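Local coordinates for ABC transporter, substrate binding protein (Agrobacterium tumefaciens, PDB 3C9H), which probably captures a solute in the periplasm and delivers it to the membrane components of an ABC transporter, and binds a magnesium ion, at residues Q109-A114 / R278-E282; R118-A123 / A301-E305; F185-S189 / R341-I345; W199-K203 / R347-L352. The contacts are given in a common frame with arbitrary orientation. Numbering follows the deposited sequence.

Contact 1 of 4, residues Q109-A114 / R278-E282; sequences QRSDLA and RRYLE
An irregular run, 109-114, extended from 109 to 113 and turning at Ala114, lies along one flank of a helical turn, 278-282, in a loop-to-helix contact of a solute-binding protein fold; Glu282 N bonds to Arg278 O at 2.8 Å. Register is set by CA-CA distances of 6.5 Å for Ser111-Arg278 and 6.8 Å for Leu113-Glu282, and 368 Å² is buried. Apolar packing centres on Leu113 (m, t): its CD1 lies 3.7 Å from Leu281 CD2 and its CD2 4.1 Å from Arg278 CB. Ser111 CB adds a 3.9 Å approach to Leu281 CD2. Polar contacts lie at the two ends. Gln109 OE1 comes within 2.6 Å of Arg278 NH2, at an angle too poor for a hydrogen bond, while Gln109 NE2 is bonded to Pro268 O; Ala114 N makes a weak hydrogen bond to Glu282 OE2 (3.5 Å). Within the run, Arg110 NE and Asp112 OD1 form a 2.8 Å salt bridge. Strand 258-268 flanks the contact, its Val267 touching Gln109, Ser111 and Arg278, while Tyr280 of helix 274-285 reaches strand 35-40.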
loop_
_atom_site.group_PDB
_atom_site.type_symbol
_atom_site.label_atom_id
_atom_site.label_comp_id
_atom_site.label_asym_id
_atom_site.label_seq_id
_atom_site.Cartn_x
_atom_site.Cartn_y
_atom_site.Cartn_z
ATOM N N GLN A 109 10.474 -4.241 17.575
ATOM C CA GLN A 109 10.686 -3.777 18.937
ATOM C C GLN A 109 9.843 -2.515 19.169
ATOM O O GLN A 109 9.524 -1.788 18.230
ATOM C CB GLN A 109 12.173 -3.531 19.225
ATOM C CG GLN A 109 12.857 -2.518 18.317
ATOM C CD GLN A 109 14.298 -2.279 18.725
ATOM O OE1 GLN A 109 14.553 -1.664 19.746
ATOM N NE2 GLN A 109 15.242 -2.775 17.933
ATOM N N ARG A 110 9.480 -2.294 20.430
ATOM C CA ARG A 110 8.610 -1.212 20.829
ATOM C C ARG A 110 9.292 0.120 20.583
ATOM O O ARG A 110 10.515 0.275 20.788
ATOM C CB ARG A 110 8.232 -1.372 22.318
ATOM C CG ARG A 110 7.223 -0.398 22.846
ATOM C CD ARG A 110 6.896 -0.685 24.345
ATOM N NE ARG A 110 5.774 0.117 24.850
ATOM C CZ ARG A 110 4.519 -0.314 24.964
ATOM N NH1 ARG A 110 4.168 -1.552 24.602
ATOM N NH2 ARG A 110 3.599 0.505 25.442
ATOM N N SER A 111 8.491 1.085 20.157
ATOM C CA SER A 111 8.960 2.434 19.926
ATOM C C SER A 111 8.087 3.406 20.695
ATOM O O SER A 111 7.010 3.776 20.226
ATOM C CB SER A 111 8.897 2.773 18.439
ATOM O OG SER A 111 9.799 1.998 17.711
ATOM N N ASP A 112 8.565 3.817 21.875
ATOM C CA ASP A 112 7.837 4.741 22.741
ATOM C C ASP A 112 8.252 6.137 22.389
ATOM O O ASP A 112 9.319 6.603 22.823
ATOM C CB ASP A 112 8.144 4.480 24.216
ATOM C CG ASP A 112 7.575 3.178 24.698
ATOM O OD1 ASP A 112 6.512 2.785 24.193
ATOM O OD2 ASP A 112 8.188 2.554 25.590
ATOM N N LEU A 113 7.409 6.817 21.625
ATOM C CA LEU A 113 7.783 8.097 21.031
ATOM C C LEU A 113 6.866 9.229 21.470
ATOM O O LEU A 113 5.864 9.015 22.150
ATOM C CB LEU A 113 7.779 7.997 19.498
ATOM C CG LEU A 113 8.766 6.989 18.892
ATOM C CD1 LEU A 113 8.476 6.640 17.403
ATOM C CD2 LEU A 113 10.164 7.516 19.080
ATOM N N ALA A 114 7.246 10.425 21.022
ATOM C CA ALA A 114 6.539 11.693 21.254
ATOM C C ALA A 114 5.053 11.618 20.932
ATOM O O ALA A 114 4.231 11.917 21.766
ATOM C CB ALA A 114 7.200 12.791 20.393
ATOM N N ARG A 278 13.873 4.765 14.890
ATOM C CA ARG A 278 12.863 5.476 15.656
ATOM C C ARG A 278 12.796 6.954 15.288
ATOM O O ARG A 278 11.704 7.562 15.312
ATOM C CB ARG A 278 13.113 5.365 17.151
ATOM C CG ARG A 278 12.635 4.103 17.713
ATOM C CD ARG A 278 12.784 4.049 19.178
ATOM N NE ARG A 278 13.042 2.672 19.508
ATOM C CZ ARG A 278 14.229 2.159 19.793
ATOM N NH1 ARG A 278 15.301 2.892 19.939
ATOM N NH2 ARG A 278 14.296 0.887 20.032
ATOM N N ARG A 279 13.943 7.532 14.965
ATOM C CA ARG A 279 13.982 8.938 14.540
ATOM C C ARG A 279 13.195 9.144 13.249
ATOM O O ARG A 279 12.456 10.125 13.102
ATOM C CB ARG A 279 15.421 9.438 14.319
ATOM C CG ARG A 279 15.503 10.940 14.616
ATOM C CD ARG A 279 16.818 11.565 14.279
ATOM N NE ARG A 279 17.886 11.039 15.109
ATOM C CZ ARG A 279 19.156 11.432 15.048
ATOM N NH1 ARG A 279 19.549 12.353 14.171
ATOM N NH2 ARG A 279 20.054 10.861 15.851
ATOM N N TYR A 280 13.404 8.240 12.302
ATOM C CA TYR A 280 12.702 8.257 11.023
ATOM C C TYR A 280 11.189 8.019 11.236
ATOM O O TYR A 280 10.337 8.748 10.702
ATOM C CB TYR A 280 13.287 7.168 10.150
ATOM C CG TYR A 280 12.978 7.252 8.689
ATOM C CD1 TYR A 280 13.626 8.175 7.867
ATOM C CD2 TYR A 280 12.097 6.358 8.099
ATOM C CE1 TYR A 280 13.377 8.221 6.477
ATOM C CE2 TYR A 280 11.850 6.394 6.704
ATOM C CZ TYR A 280 12.497 7.327 5.915
ATOM O OH TYR A 280 12.245 7.366 4.551
ATOM N N LEU A 281 10.860 7.016 12.040
ATOM C CA LEU A 281 9.450 6.799 12.420
ATOM C C LEU A 281 8.812 8.037 13.038
ATOM O O LEU A 281 7.727 8.472 12.639
ATOM C CB LEU A 281 9.351 5.604 13.374
ATOM C CG LEU A 281 7.983 5.267 13.919
ATOM C CD1 LEU A 281 6.901 5.130 12.784
ATOM C CD2 LEU A 281 8.067 4.020 14.799
ATOM N N GLU A 282 9.488 8.638 14.009
ATOM C CA GLU A 282 9.019 9.888 14.582
ATOM C C GLU A 282 8.789 10.951 13.490
ATOM O O GLU A 282 7.771 11.653 13.516
ATOM C CB GLU A 282 10.031 10.404 15.607
ATOM C CG GLU A 282 9.516 11.480 16.517
ATOM C CD GLU A 282 10.350 11.575 17.774
ATOM O OE1 GLU A 282 11.561 11.856 17.613
ATOM O OE2 GLU A 282 9.811 11.332 18.895
#

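Contact 2 of 4, residues R118-A123 / A301-E305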
loop_
_atom_site.group_PDB
_atom_site.type_symbol
_atom_site.label_atom_id
_atom_site.label_comp_id
_atom_site.label_asym_id
_atom_site.label_seq_id
_atom_site.Cartn_x
_atom_site.Cartn_y
_atom_site.Cartn_z
ATOM N N ARG A 118 -0.910 9.881 21.710
ATOM C CA ARG A 118 -1.962 10.597 20.978
ATOM C C ARG A 118 -2.242 10.093 19.561
ATOM O O ARG A 118 -3.136 10.610 18.883
ATOM C CB ARG A 118 -1.613 12.070 20.943
ATOM C CG ARG A 118 -1.814 12.675 22.319
ATOM C CD ARG A 118 -1.881 14.119 22.254
ATOM N NE ARG A 118 -0.560 14.667 22.345
ATOM C CZ ARG A 118 -0.077 15.326 23.404
ATOM N NH1 ARG A 118 -0.799 15.546 24.492
ATOM N NH2 ARG A 118 1.160 15.775 23.361
ATOM N N TRP A 119 -1.486 9.088 19.124
ATOM C CA TRP A 119 -1.686 8.493 17.804
ATOM C C TRP A 119 -3.042 7.810 17.812
ATOM O O TRP A 119 -3.399 7.197 18.810
ATOM C CB TRP A 119 -0.575 7.490 17.477
ATOM C CG TRP A 119 -0.424 7.323 15.982
ATOM C CD1 TRP A 119 -0.726 6.236 15.254
ATOM C CD2 TRP A 119 0.023 8.319 15.070
ATOM N NE1 TRP A 119 -0.492 6.475 13.914
ATOM C CE2 TRP A 119 -0.014 7.751 13.776
ATOM C CE3 TRP A 119 0.470 9.629 15.213
ATOM C CZ2 TRP A 119 0.352 8.460 12.649
ATOM C CZ3 TRP A 119 0.844 10.332 14.080
ATOM C CH2 TRP A 119 0.792 9.749 12.826
ATOM N N PRO A 120 -3.835 7.961 16.733
ATOM C CA PRO A 120 -5.150 7.325 16.758
ATOM C C PRO A 120 -5.044 5.869 17.174
ATOM O O PRO A 120 -4.145 5.158 16.715
ATOM C CB PRO A 120 -5.633 7.504 15.325
ATOM C CG PRO A 120 -5.006 8.794 14.915
ATOM C CD PRO A 120 -3.635 8.711 15.484
ATOM N N ALA A 121 -5.941 5.443 18.058
ATOM C CA ALA A 121 -5.851 4.137 18.704
ATOM C C ALA A 121 -5.916 2.977 17.705
ATOM O O ALA A 121 -5.194 1.974 17.838
ATOM C CB ALA A 121 -6.957 4.012 19.792
ATOM N N TRP A 122 -6.770 3.110 16.707
ATOM C CA TRP A 122 -6.859 2.112 15.645
ATOM C C TRP A 122 -5.526 1.918 14.899
ATOM O O TRP A 122 -5.292 0.873 14.313
ATOM C CB TRP A 122 -7.946 2.501 14.635
ATOM C CG TRP A 122 -7.662 3.697 13.778
ATOM C CD1 TRP A 122 -8.084 4.973 13.998
ATOM C CD2 TRP A 122 -6.946 3.723 12.528
ATOM N NE1 TRP A 122 -7.649 5.795 12.995
ATOM C CE2 TRP A 122 -6.947 5.051 12.078
ATOM C CE3 TRP A 122 -6.292 2.751 11.761
ATOM C CZ2 TRP A 122 -6.346 5.434 10.892
ATOM C CZ3 TRP A 122 -5.647 3.140 10.611
ATOM C CH2 TRP A 122 -5.699 4.463 10.170
ATOM N N ALA A 123 -4.693 2.946 14.915
ATOM C CA ALA A 123 -3.480 3.029 14.112
ATOM C C ALA A 123 -2.219 2.691 14.919
ATOM O O ALA A 123 -1.099 2.905 14.451
ATOM C CB ALA A 123 -3.371 4.424 13.463
ATOM N N ALA A 301 -3.070 11.625 5.245
ATOM C CA ALA A 301 -2.422 11.577 6.556
ATOM C C ALA A 301 -3.345 10.979 7.629
ATOM O O ALA A 301 -4.579 11.081 7.545
ATOM C CB ALA A 301 -1.979 13.002 6.975
ATOM N N VAL A 302 -2.721 10.365 8.623
ATOM C CA VAL A 302 -3.382 9.832 9.818
ATOM C C VAL A 302 -3.182 10.747 11.062
ATOM O O VAL A 302 -3.951 10.655 12.018
ATOM C CB VAL A 302 -2.871 8.388 10.095
ATOM C CG1 VAL A 302 -3.304 7.870 11.460
ATOM C CG2 VAL A 302 -3.353 7.447 9.004
ATOM N N SER A 303 -2.185 11.636 11.052
ATOM C CA SER A 303 -1.858 12.421 12.250
ATOM C C SER A 303 -3.031 13.298 12.666
ATOM O O SER A 303 -3.589 13.991 11.825
ATOM C CB SER A 303 -0.660 13.343 12.036
ATOM O OG SER A 303 -0.628 14.326 13.080
ATOM N N PRO A 304 -3.368 13.310 13.974
ATOM C CA PRO A 304 -4.443 14.191 14.409
ATOM C C PRO A 304 -4.040 15.683 14.330
ATOM O O PRO A 304 -4.887 16.561 14.498
ATOM C CB PRO A 304 -4.709 13.737 15.853
ATOM C CG PRO A 304 -3.433 13.139 16.332
ATOM C CD PRO A 304 -2.761 12.559 15.099
ATOM N N GLU A 305 -2.768 15.961 14.078
ATOM C CA GLU A 305 -2.283 17.324 13.882
ATOM C C GLU A 305 -2.421 17.882 12.472
ATOM O O GLU A 305 -2.147 19.065 12.264
ATOM C CB GLU A 305 -0.808 17.397 14.248
ATOM C CG GLU A 305 -0.513 17.005 15.664
ATOM C CD GLU A 305 0.940 17.253 15.991
ATOM O OE1 GLU A 305 1.822 16.493 15.497
ATOM O OE2 GLU A 305 1.201 18.234 16.709
#
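Two irregular segments joined by apolar side chains, with no hydrogen bond between them, illustrate how loops of a solute-binding protein can pack without sheet pairing. Here 118-123, in the connection between strands 108-109 and 124-125, meets 301-305, in the loop between helices 287-296 and 312-319. Val302 is the focus: its CG1 lies 3.9 Å from Trp119 CZ2, 3.9 Å from Trp122 CZ2, 4.0 Å from Pro120 CG and 4.0 Å from Ala123 CB, so one methyl is shared by four side chains. Two prolines extend the patch, Pro120 CD lying 4.0 Å from Pro304 CD, and Pro304 CG also approaches Arg118 O at 3.6 Å. The Trp119 indole passes beside the backbone of Ser303, its CH2 being 3.8 Å from Ser303 CA, while its NE1 is bonded to Ala131 O of strand 129-131. Each segment has its own local turn. Ala123 N bonds to Pro120 O at 2.9 Å around the short 3-10 segment 121-122, and Ser303 OG accepts from Glu305 N at 2.9 Å. The latter bond makes an ST turn, and the whole is a loop-to-loop apolar contact in which tryptophan and proline side chains gather round a buried valine.

Contact 3 of 4, residues F185-S189 / R341-I345; sequences FLFMS and RSRLI
Phe185 (chi1 t, chi2 84°) lays one face of its ring against the side chain of Arg341, whose extended t, t, t conformation carries CG and the guanidinium across it. Arg341 CG stands 3.8 Å from the ring centroid, a CH-pi contact, and Arg341 CZ 4.1 Å from it, 26° off the normal, a cation-pi interaction. Arg341 NH1 also forms a salt bridge with Asp97, so the charge has two partners. Both segments are helical, and their axes cross at 84° with a closest approach of 11.2 Å: near-orthogonal helix-helix packing, spanned by large side chains. CA atoms are nearest at Ser189-Leu344 (7.8 Å) and Phe185-Ile345 (8.0 Å). Leu344 (t, p) places CD2 3.5 Å from Phe185 CE1, 3.9 Å from Ser189 CB and 4.3 Å from Met188 CG. Ile345 CG1 reaches Phe185 CD1 at 3.7 Å. Ser189 OG bonds back to Leu186 O at 2.9 Å. The C-terminal helix 338-353 is thus joined to helix 183-194, which touches helix 96-104 through Leu186 and strands 230-235 and 258-268 through Phe187.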
loop_
_atom_site.group_PDB
_atom_site.type_symbol
_atom_site.label_atom_id
_atom_site.label_comp_id
_atom_site.label_asym_id
_atom_site.label_seq_id
_atom_site.Cartn_x
_atom_site.Cartn_y
_atom_site.Cartn_z
ATOM N N PHE A 185 -2.772 -9.106 -2.014
ATOM C CA PHE A 185 -3.402 -10.106 -1.191
ATOM C C PHE A 185 -4.306 -9.469 -0.110
ATOM O O PHE A 185 -5.446 -9.884 0.097
ATOM C CB PHE A 185 -2.385 -11.054 -0.534
ATOM C CG PHE A 185 -3.057 -12.051 0.354
ATOM C CD1 PHE A 185 -3.576 -13.209 -0.176
ATOM C CD2 PHE A 185 -3.288 -11.762 1.697
ATOM C CE1 PHE A 185 -4.283 -14.109 0.647
ATOM C CE2 PHE A 185 -3.995 -12.640 2.520
ATOM C CZ PHE A 185 -4.502 -13.806 1.989
ATOM N N LEU A 186 -3.794 -8.449 0.560
ATOM C CA LEU A 186 -4.574 -7.740 1.571
ATOM C C LEU A 186 -5.889 -7.261 0.977
ATOM O O LEU A 186 -6.940 -7.486 1.554
ATOM C CB LEU A 186 -3.769 -6.558 2.149
ATOM C CG LEU A 186 -4.415 -5.748 3.291
ATOM C CD1 LEU A 186 -4.535 -6.603 4.530
ATOM C CD2 LEU A 186 -3.637 -4.467 3.610
ATOM N N PHE A 187 -5.838 -6.590 -0.172
ATOM C CA PHE A 187 -7.043 -6.045 -0.759
ATOM C C PHE A 187 -8.018 -7.191 -1.090
ATOM O O PHE A 187 -9.208 -7.067 -0.830
ATOM C CB PHE A 187 -6.763 -5.207 -2.019
ATOM C CG PHE A 187 -6.045 -3.873 -1.777
ATOM C CD1 PHE A 187 -6.214 -3.134 -0.591
ATOM C CD2 PHE A 187 -5.276 -3.321 -2.795
ATOM C CE1 PHE A 187 -5.563 -1.902 -0.420
ATOM C CE2 PHE A 187 -4.632 -2.092 -2.646
ATOM C CZ PHE A 187 -4.775 -1.380 -1.456
ATOM N N MET A 188 -7.530 -8.280 -1.681
ATOM C CA MET A 188 -8.407 -9.431 -1.985
ATOM C C MET A 188 -9.022 -9.999 -0.707
ATOM O O MET A 188 -10.211 -10.315 -0.661
ATOM C CB MET A 188 -7.644 -10.530 -2.733
ATOM C CG MET A 188 -8.448 -11.845 -3.001
ATOM S SD MET A 188 -9.818 -11.577 -4.128
ATOM C CE MET A 188 -9.403 -10.043 -5.015
ATOM N N SER A 189 -8.234 -10.108 0.350
ATOM C CA SER A 189 -8.755 -10.690 1.592
ATOM C C SER A 189 -9.851 -9.785 2.199
ATOM O O SER A 189 -10.862 -10.286 2.744
ATOM C CB SER A 189 -7.617 -11.011 2.569
ATOM O OG SER A 189 -7.151 -9.853 3.252
ATOM N N ARG A 341 -4.417 -18.088 4.353
ATOM C CA ARG A 341 -3.768 -17.295 3.337
ATOM C C ARG A 341 -3.518 -18.129 2.094
ATOM O O ARG A 341 -3.880 -17.726 0.980
ATOM C CB ARG A 341 -2.450 -16.704 3.868
ATOM C CG ARG A 341 -1.815 -15.657 2.955
ATOM C CD ARG A 341 -0.301 -15.502 3.160
ATOM N NE ARG A 341 0.214 -14.386 2.358
ATOM C CZ ARG A 341 0.055 -13.105 2.681
ATOM N NH1 ARG A 341 -0.576 -12.775 3.808
ATOM N NH2 ARG A 341 0.525 -12.151 1.868
ATOM N N SER A 342 -2.905 -19.299 2.290
ATOM C CA SER A 342 -2.585 -20.225 1.200
ATOM C C SER A 342 -3.833 -20.731 0.509
ATOM O O SER A 342 -3.841 -20.881 -0.699
ATOM C CB SER A 342 -1.795 -21.441 1.710
ATOM O OG SER A 342 -0.470 -21.087 2.003
ATOM N N ARG A 343 -4.882 -20.983 1.273
ATOM C CA ARG A 343 -6.120 -21.470 0.692
ATOM C C ARG A 343 -6.777 -20.406 -0.199
ATOM O O ARG A 343 -7.243 -20.715 -1.293
ATOM C CB ARG A 343 -7.064 -21.942 1.794
ATOM C CG ARG A 343 -6.515 -23.150 2.610
ATOM C CD ARG A 343 -6.513 -24.440 1.787
ATOM N NE ARG A 343 -6.150 -25.657 2.534
ATOM C CZ ARG A 343 -4.908 -26.013 2.873
ATOM N NH1 ARG A 343 -3.869 -25.221 2.582
ATOM N NH2 ARG A 343 -4.699 -27.165 3.521
ATOM N N LEU A 344 -6.800 -19.153 0.257
ATOM C CA LEU A 344 -7.402 -18.068 -0.515
ATOM C C LEU A 344 -6.675 -17.831 -1.840
ATOM O O LEU A 344 -7.299 -17.495 -2.841
ATOM C CB LEU A 344 -7.403 -16.778 0.301
ATOM C CG LEU A 344 -7.993 -15.544 -0.391
ATOM C CD1 LEU A 344 -9.472 -15.755 -0.695
ATOM C CD2 LEU A 344 -7.795 -14.320 0.472
ATOM N N ILE A 345 -5.361 -18.001 -1.836
ATOM C CA ILE A 345 -4.557 -17.841 -3.033
ATOM C C ILE A 345 -4.840 -18.945 -4.071
ATOM O O ILE A 345 -4.915 -18.676 -5.275
ATOM C CB ILE A 345 -3.041 -17.730 -2.679
ATOM C CG1 ILE A 345 -2.756 -16.378 -2.002
ATOM C CG2 ILE A 345 -2.188 -17.872 -3.921
ATOM C CD1 ILE A 345 -1.281 -16.137 -1.561
#

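Contact 4 of 4, residues W199-K203 / R347-L352; sequences WSVIK and RWNEAL
Trp199 (chi1 m, chi2 104°) begins a helical segment, 199-203, which runs at 53° to the helical segment 347-352, with axes 8.7 Å apart at their closest. The guanidinium of Arg347 lies flat on the indole, centres 3.9 Å apart and planes at 26°; Arg347 CZ is 3.9 Å from the five-membered ring centroid, a cation-pi interaction, and Arg347 CG 3.9 Å from the six-membered one, a CH-pi contact. At its edge the indole meets the other helix, Trp199 CZ3 lying 3.7 Å from Trp348 CA, while Trp199 CE3 is 4.0 Å from Ala351 CB. The small Ala351 lies where the two backbones come nearest, as the C-terminal helix 338-353 packs against helix 198-207 in the solute-binding fold. Further along, Ile202, with chi1 m, directs CG2 to Ala351 CB at 3.6 Å, Leu352 CD2 at 3.8 Å and Trp348 CD1 at 3.9 Å. Met188 of helix 183-194 touches both Ile202 and Trp348. Lys203 comes last, its CA 5.0 Å from the CA of Ala351 and 3.7 Å from Ala351 O; its CG lies 3.9 Å from Ala351 CB, and its NZ bonds to Ser354 OG.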
loop_
_atom_site.group_PDB
_atom_site.type_symbol
_atom_site.label_atom_id
_atom_site.label_comp_id
_atom_site.label_asym_id
_atom_site.label_seq_id
_atom_site.Cartn_x
_atom_site.Cartn_y
_atom_site.Cartn_z
ATOM N N TRP A 199 -16.161 -13.474 -5.933
ATOM C CA TRP A 199 -15.690 -14.516 -6.840
ATOM C C TRP A 199 -16.284 -14.388 -8.242
ATOM O O TRP A 199 -15.627 -14.714 -9.223
ATOM C CB TRP A 199 -15.930 -15.905 -6.225
ATOM C CG TRP A 199 -15.224 -15.986 -4.920
ATOM C CD1 TRP A 199 -15.771 -15.921 -3.674
ATOM C CD2 TRP A 199 -13.816 -16.044 -4.740
ATOM N NE1 TRP A 199 -14.784 -15.976 -2.724
ATOM C CE2 TRP A 199 -13.571 -16.052 -3.355
ATOM C CE3 TRP A 199 -12.730 -16.101 -5.621
ATOM C CZ2 TRP A 199 -12.287 -16.112 -2.827
ATOM C CZ3 TRP A 199 -11.463 -16.169 -5.100
ATOM C CH2 TRP A 199 -11.250 -16.171 -3.710
ATOM N N SER A 200 -17.503 -13.873 -8.338
ATOM C CA SER A 200 -18.061 -13.536 -9.653
ATOM C C SER A 200 -17.197 -12.472 -10.355
ATOM O O SER A 200 -16.973 -12.552 -11.574
ATOM C CB SER A 200 -19.522 -13.082 -9.542
ATOM O OG SER A 200 -19.632 -11.888 -8.778
ATOM N N VAL A 201 -16.706 -11.497 -9.587
ATOM C CA VAL A 201 -15.779 -10.494 -10.126
ATOM C C VAL A 201 -14.470 -11.147 -10.593
ATOM O O VAL A 201 -14.037 -10.915 -11.711
ATOM C CB VAL A 201 -15.462 -9.357 -9.110
ATOM C CG1 VAL A 201 -14.459 -8.336 -9.712
ATOM C CG2 VAL A 201 -16.752 -8.653 -8.653
ATOM N N ILE A 202 -13.864 -11.979 -9.747
ATOM C CA ILE A 202 -12.606 -12.647 -10.100
ATOM C C ILE A 202 -12.791 -13.523 -11.342
ATOM O O ILE A 202 -11.984 -13.492 -12.278
ATOM C CB ILE A 202 -12.046 -13.495 -8.909
ATOM C CG1 ILE A 202 -11.855 -12.625 -7.666
ATOM C CG2 ILE A 202 -10.714 -14.137 -9.273
ATOM C CD1 ILE A 202 -11.217 -11.272 -7.976
ATOM N N LYS A 203 -13.877 -14.285 -11.362
ATOM C CA LYS A 203 -14.204 -15.122 -12.528
ATOM C C LYS A 203 -14.364 -14.287 -13.804
ATOM O O LYS A 203 -13.726 -14.583 -14.812
ATOM C CB LYS A 203 -15.456 -15.960 -12.258
ATOM C CG LYS A 203 -15.208 -17.092 -11.251
ATOM C CD LYS A 203 -16.515 -17.714 -10.735
ATOM C CE LYS A 203 -16.269 -18.827 -9.671
ATOM N NZ LYS A 203 -15.519 -20.041 -10.213
ATOM N N ARG A 347 -7.701 -20.701 -4.276
ATOM C CA ARG A 347 -9.057 -20.372 -4.737
ATOM C C ARG A 347 -9.080 -19.242 -5.812
ATOM O O ARG A 347 -9.815 -19.299 -6.797
ATOM C CB ARG A 347 -9.896 -19.967 -3.530
ATOM C CG ARG A 347 -11.375 -19.855 -3.808
ATOM C CD ARG A 347 -12.192 -19.800 -2.519
ATOM N NE ARG A 347 -13.633 -19.824 -2.798
ATOM C CZ ARG A 347 -14.582 -19.351 -1.993
ATOM N NH1 ARG A 347 -14.283 -18.781 -0.832
ATOM N NH2 ARG A 347 -15.848 -19.432 -2.366
ATOM N N TRP A 348 -8.267 -18.216 -5.603
ATOM C CA TRP A 348 -8.161 -17.107 -6.538
ATOM C C TRP A 348 -7.612 -17.573 -7.893
ATOM O O TRP A 348 -8.139 -17.202 -8.930
ATOM C CB TRP A 348 -7.295 -16.037 -5.886
ATOM C CG TRP A 348 -7.041 -14.800 -6.654
ATOM C CD1 TRP A 348 -7.828 -13.665 -6.706
ATOM C CD2 TRP A 348 -5.883 -14.520 -7.415
ATOM N NE1 TRP A 348 -7.214 -12.701 -7.484
ATOM C CE2 TRP A 348 -6.016 -13.201 -7.924
ATOM C CE3 TRP A 348 -4.734 -15.251 -7.724
ATOM C CZ2 TRP A 348 -5.052 -12.618 -8.728
ATOM C CZ3 TRP A 348 -3.787 -14.670 -8.516
ATOM C CH2 TRP A 348 -3.945 -13.358 -9.007
ATOM N N ASN A 349 -6.582 -18.413 -7.878
ATOM C CA ASN A 349 -6.055 -19.018 -9.110
ATOM C C ASN A 349 -7.091 -19.906 -9.782
ATOM O O ASN A 349 -7.157 -19.969 -10.993
ATOM C CB ASN A 349 -4.809 -19.859 -8.824
ATOM C CG ASN A 349 -3.595 -19.021 -8.527
ATOM O OD1 ASN A 349 -2.911 -19.239 -7.520
ATOM N ND2 ASN A 349 -3.316 -18.043 -9.388
ATOM N N GLU A 350 -7.887 -20.587 -8.969
ATOM C CA GLU A 350 -8.950 -21.481 -9.431
ATOM C C GLU A 350 -10.063 -20.700 -10.141
ATOM O O GLU A 350 -10.538 -21.127 -11.189
ATOM C CB GLU A 350 -9.444 -22.318 -8.224
ATOM C CG GLU A 350 -10.894 -22.807 -8.172
ATOM C CD GLU A 350 -11.222 -23.501 -6.809
ATOM O OE1 GLU A 350 -10.293 -24.032 -6.140
ATOM O OE2 GLU A 350 -12.403 -23.500 -6.392
ATOM N N ALA A 351 -10.437 -19.541 -9.601
ATOM C CA ALA A 351 -11.443 -18.661 -10.221
ATOM C C ALA A 351 -10.974 -18.004 -11.522
ATOM O O ALA A 351 -11.751 -17.871 -12.457
ATOM C CB ALA A 351 -11.892 -17.579 -9.233
ATOM N N LEU A 352 -9.716 -17.576 -11.569
ATOM C CA LEU A 352 -9.158 -16.925 -12.759
ATOM C C LEU A 352 -9.053 -17.882 -13.944
ATOM O O LEU A 352 -9.018 -17.434 -15.085
ATOM C CB LEU A 352 -7.768 -16.352 -12.475
ATOM C CG LEU A 352 -7.654 -15.116 -11.576
ATOM C CD1 LEU A 352 -6.205 -14.799 -11.331
ATOM C CD2 LEU A 352 -8.359 -13.921 -12.210
#

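Overall arrangement
The four contacts fall into two groups. Contacts 1 and 2, with centres about 14 Å apart, both draw on the connection between strands 108-109 and 124-125. Contacts 3 and 4, with centres about 11 Å apart, share helix 338-353, which meets the consecutive helices 183-194 and 198-207; Leu344 CD1 touches Trp199 CH2 at 3.5 Å. Centres of contacts 1 and 4 are about 41 Å apart, on opposite sides of the chain's centre. Along the sequence all four first segments precede all four second ones, in the same order, so every pair of contacts crosses. The last quarter of the chain, from 278 on, therefore returns to both regions, an interleaving consistent with the two-lobed architecture of periplasmic binding proteins.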